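PDB 3LMZ: putative sugar isomerase from Parabacteroides distasonis, which probably isomerises or epimerises a sugar, through a xylose isomerase-like TIM barrel, although its true substrate is not established. Local coordinates for residues 188-193 against 203-208. Sequence-based numbering, arbitrary orientation.
Sequences MHIKDV and IEIGRG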
HETATM    1  N   MSE A 188       8.776 -16.709   7.729  1.00 13.34           N
HETATM    2  CA  MSE A 188       9.514 -15.551   7.280  1.00 14.42           C
HETATM    3  C   MSE A 188       8.796 -14.318   7.824  1.00 12.73           C
HETATM    4  O   MSE A 188       7.572 -14.244   7.751  1.00 15.28           O
HETATM    5  CB  MSE A 188       9.502 -15.455   5.763  1.00 13.36           C
HETATM    6  CG  MSE A 188      10.489 -14.469   5.184  1.00 19.24           C
HETATM    7 SE   MSE A 188      10.375 -14.387   3.225  0.75 17.91          SE
HETATM    8  CE  MSE A 188      10.812 -16.365   3.023  1.00 11.90           C
ATOM      9  N   HIS A 189       9.595 -13.365   8.319  1.00 12.94           N
ATOM     10  CA  HIS A 189       9.108 -12.002   8.585  1.00 14.40           C
ATOM     11  C   HIS A 189       9.600 -11.131   7.440  1.00 12.88           C
ATOM     12  O   HIS A 189      10.830 -10.949   7.240  1.00 14.39           O
ATOM     13  CB  HIS A 189       9.603 -11.502   9.955  1.00 16.82           C
ATOM     14  CG  HIS A 189       8.938 -12.183  11.111  1.00 15.25           C
ATOM     15  ND1 HIS A 189       9.149 -11.821  12.425  1.00 16.89           N
ATOM     16  CD2 HIS A 189       7.990 -13.151  11.132  1.00 18.34           C
ATOM     17  CE1 HIS A 189       8.383 -12.574  13.207  1.00 17.21           C
ATOM     18  NE2 HIS A 189       7.666 -13.386  12.453  1.00 20.02           N
ATOM     19  N   ILE A 190       8.634 -10.493   6.777  1.00 13.24           N
ATOM     20  CA  ILE A 190       8.890  -9.470   5.759  1.00 14.48           C
ATOM     21  C   ILE A 190       8.803  -8.123   6.430  1.00 14.03           C
ATOM     22  O   ILE A 190       7.994  -7.925   7.350  1.00 13.89           O
ATOM     23  CB  ILE A 190       7.974  -9.594   4.514  1.00 14.09           C
ATOM     24  CG1 ILE A 190       6.493  -9.596   4.890  1.00 14.87           C
ATOM     25  CG2 ILE A 190       8.322 -10.894   3.734  1.00 16.15           C
ATOM     26  CD1 ILE A 190       5.601  -9.385   3.711  1.00 14.73           C
ATOM     27  N   LYS A 191       9.696  -7.225   6.020  1.00 13.44           N
ATOM     28  CA  LYS A 191       9.815  -5.859   6.537  1.00 15.34           C
ATOM     29  C   LYS A 191      10.896  -5.227   5.665  1.00 13.83           C
ATOM     30  O   LYS A 191      11.593  -5.938   4.895  1.00 15.54           O
ATOM     31  CB  LYS A 191      10.249  -5.839   8.026  1.00 15.89           C
ATOM     32  CG  LYS A 191      11.544  -6.627   8.290  1.00 15.63           C
ATOM     33  CD  LYS A 191      11.943  -6.654   9.766  1.00 14.67           C
ATOM     34  CE  LYS A 191      10.962  -7.432  10.606  1.00 15.65           C
ATOM     35  NZ  LYS A 191      11.549  -7.666  12.015  1.00 15.04           N
ATOM     36  N   ASP A 192      10.965  -3.911   5.749  1.00 13.47           N
ATOM     37  CA  ASP A 192      11.995  -3.193   5.054  1.00 11.95           C
ATOM     38  C   ASP A 192      12.845  -2.356   6.010  1.00 11.83           C
ATOM     39  O   ASP A 192      12.399  -1.997   7.090  1.00 13.34           O
ATOM     40  CB  ASP A 192      11.380  -2.291   3.974  1.00 11.56           C
ATOM     41  CG  ASP A 192      12.262  -2.125   2.709  1.00 13.82           C
ATOM     42  OD1 ASP A 192      13.497  -2.451   2.757  1.00 15.05           O
ATOM     43  OD2 ASP A 192      11.700  -1.561   1.672  1.00 13.64           O
ATOM     44  N   VAL A 193      14.051  -2.034   5.605  1.00 11.91           N
ATOM     45  CA  VAL A 193      15.049  -1.317   6.418  1.00 13.04           C
ATOM     46  C   VAL A 193      15.765  -0.274   5.572  1.00 13.23           C
ATOM     47  O   VAL A 193      15.917  -0.445   4.358  1.00 13.75           O
ATOM     48  CB  VAL A 193      16.061  -2.356   7.062  1.00 12.59           C
ATOM     49  CG1 VAL A 193      15.299  -3.228   8.098  1.00 16.03           C
ATOM     50  CG2 VAL A 193      16.829  -3.177   5.986  1.00 14.73           C
ATOM     51  N   ILE A 203      11.199   0.776   7.908  1.00 12.49           N
ATOM     52  CA  ILE A 203      10.532   1.702   7.003  1.00 11.83           C
ATOM     53  C   ILE A 203       9.480   0.934   6.211  1.00 12.15           C
ATOM     54  O   ILE A 203       9.568  -0.271   6.097  1.00 13.57           O
ATOM     55  CB  ILE A 203      11.555   2.451   6.093  1.00 12.52           C
ATOM     56  CG1 ILE A 203      10.943   3.696   5.430  1.00 12.24           C
ATOM     57  CG2 ILE A 203      12.235   1.503   5.060  1.00 14.17           C
ATOM     58  CD1 ILE A 203      11.986   4.596   4.774  1.00 12.64           C
ATOM     59  N   GLU A 204       8.576   1.653   5.576  1.00 11.88           N
ATOM     60  CA  GLU A 204       7.502   1.074   4.772  1.00 12.55           C
ATOM     61  C   GLU A 204       8.136   0.244   3.661  1.00 13.69           C
ATOM     62  O   GLU A 204       9.089   0.684   3.051  1.00 13.50           O
ATOM     63  CB  GLU A 204       6.651   2.210   4.177  1.00 12.40           C
ATOM     64  CG  GLU A 204       5.859   2.957   5.196  1.00 12.67           C
ATOM     65  CD  GLU A 204       6.571   4.145   5.842  1.00 13.73           C
ATOM     66  OE1 GLU A 204       7.822   4.245   5.861  1.00 13.95           O
ATOM     67  OE2 GLU A 204       5.860   5.046   6.406  1.00 15.26           O
ATOM     68  N   ILE A 205       7.532  -0.914   3.351  1.00 12.73           N
ATOM     69  CA  ILE A 205       8.016  -1.783   2.307  1.00 12.38           C
ATOM     70  C   ILE A 205       8.000  -1.026   0.996  1.00 13.55           C
ATOM     71  O   ILE A 205       7.004  -0.368   0.623  1.00 14.48           O
ATOM     72  CB  ILE A 205       7.187  -3.086   2.203  1.00 11.35           C
ATOM     73  CG1 ILE A 205       7.527  -3.966   3.416  1.00 13.16           C
ATOM     74  CG2 ILE A 205       7.430  -3.782   0.846  1.00 13.50           C
ATOM     75  CD1 ILE A 205       6.825  -5.305   3.427  1.00 12.98           C
ATOM     76  N   GLY A 206       9.144  -1.083   0.311  1.00 12.15           N
ATOM     77  CA  GLY A 206       9.349  -0.376  -0.941  1.00 14.67           C
ATOM     78  C   GLY A 206      10.214   0.863  -0.808  1.00 14.19           C
ATOM     79  O   GLY A 206      10.853   1.271  -1.791  1.00 16.07           O
ATOM     80  N   ARG A 207      10.193   1.476   0.377  1.00 12.26           N
ATOM     81  CA  ARG A 207      10.981   2.687   0.661  1.00 13.93           C
ATOM     82  C   ARG A 207      12.418   2.391   1.046  1.00 14.49           C
ATOM     83  O   ARG A 207      13.234   3.308   1.085  1.00 14.33           O
ATOM     84  CB  ARG A 207      10.333   3.546   1.745  1.00 13.75           C
ATOM     85  CG  ARG A 207       8.993   4.017   1.401  1.00 12.88           C
ATOM     86  CD  ARG A 207       8.537   5.061   2.400  1.00 14.05           C
ATOM     87  NE  ARG A 207       7.117   5.410   2.392  1.00 13.20           N
ATOM     88  CZ  ARG A 207       6.611   6.430   3.041  1.00 14.50           C
ATOM     89  NH1 ARG A 207       7.409   7.308   3.640  1.00 15.03           N
ATOM     90  NH2 ARG A 207       5.336   6.602   3.002  1.00 14.15           N
ATOM     91  N   GLY A 208      12.696   1.170   1.465  1.00 12.88           N
ATOM     92  CA  GLY A 208      13.999   0.783   2.004  1.00 14.14           C
ATOM     93  C   GLY A 208      14.861   0.037   1.024  1.00 13.01           C
ATOM     94  O   GLY A 208      14.781   0.227  -0.181  1.00 15.08           O
TER
HETATM   95  O   HOH W   1       8.752  -2.736   7.250  1.00 13.38           O
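The carboxylate of D192 reaches toward the turn E204-R207 and the residue after it, and takes two backbone N-H groups on one oxygen. OD2 of D192 receives G206 N on its anti lone pair at 2.9 Å, while G208 N approaches the same OD2 from well above the carboxylate plane, also at 2.9 Å. Both bonds are bent. OD1 is held separately: the amide of V193 meets it on the anti side, 32° out of plane, and the amide of I210 is a further donor. With four backbone N-H groups shared between its two oxygens, the buried group is probably stabilised as the anion. Its chi1 of -147°, away from a staggered value, brings D192 CG to 3.5 Å from G208 CA; a CB on G208 would collide with D192 OD1 and V193 O. G206 sits in a type II turn from E204 to R207, at a positive phi that suits glycine. This turn belongs to the loop that follows the short strand 202-203 and leads to helix 212-221, in the connection after TIM-barrel strand 185-193, and it folds back against the end of that strand. There the main chains are joined by I203 N to D192 O (3.1 Å) and by a water that accepts from D192 N and donates to I203 O. I205 CD1 meets I190 CD1 at 4.3 Å, with F212 and Y249 beside I205. K191 points its CB away from the loop, and its amine forms salt bridges with D163, E231 and E233 near a bound citrate. K10 and K13 of the second subunit donate to G208 O and G206 O, respectively.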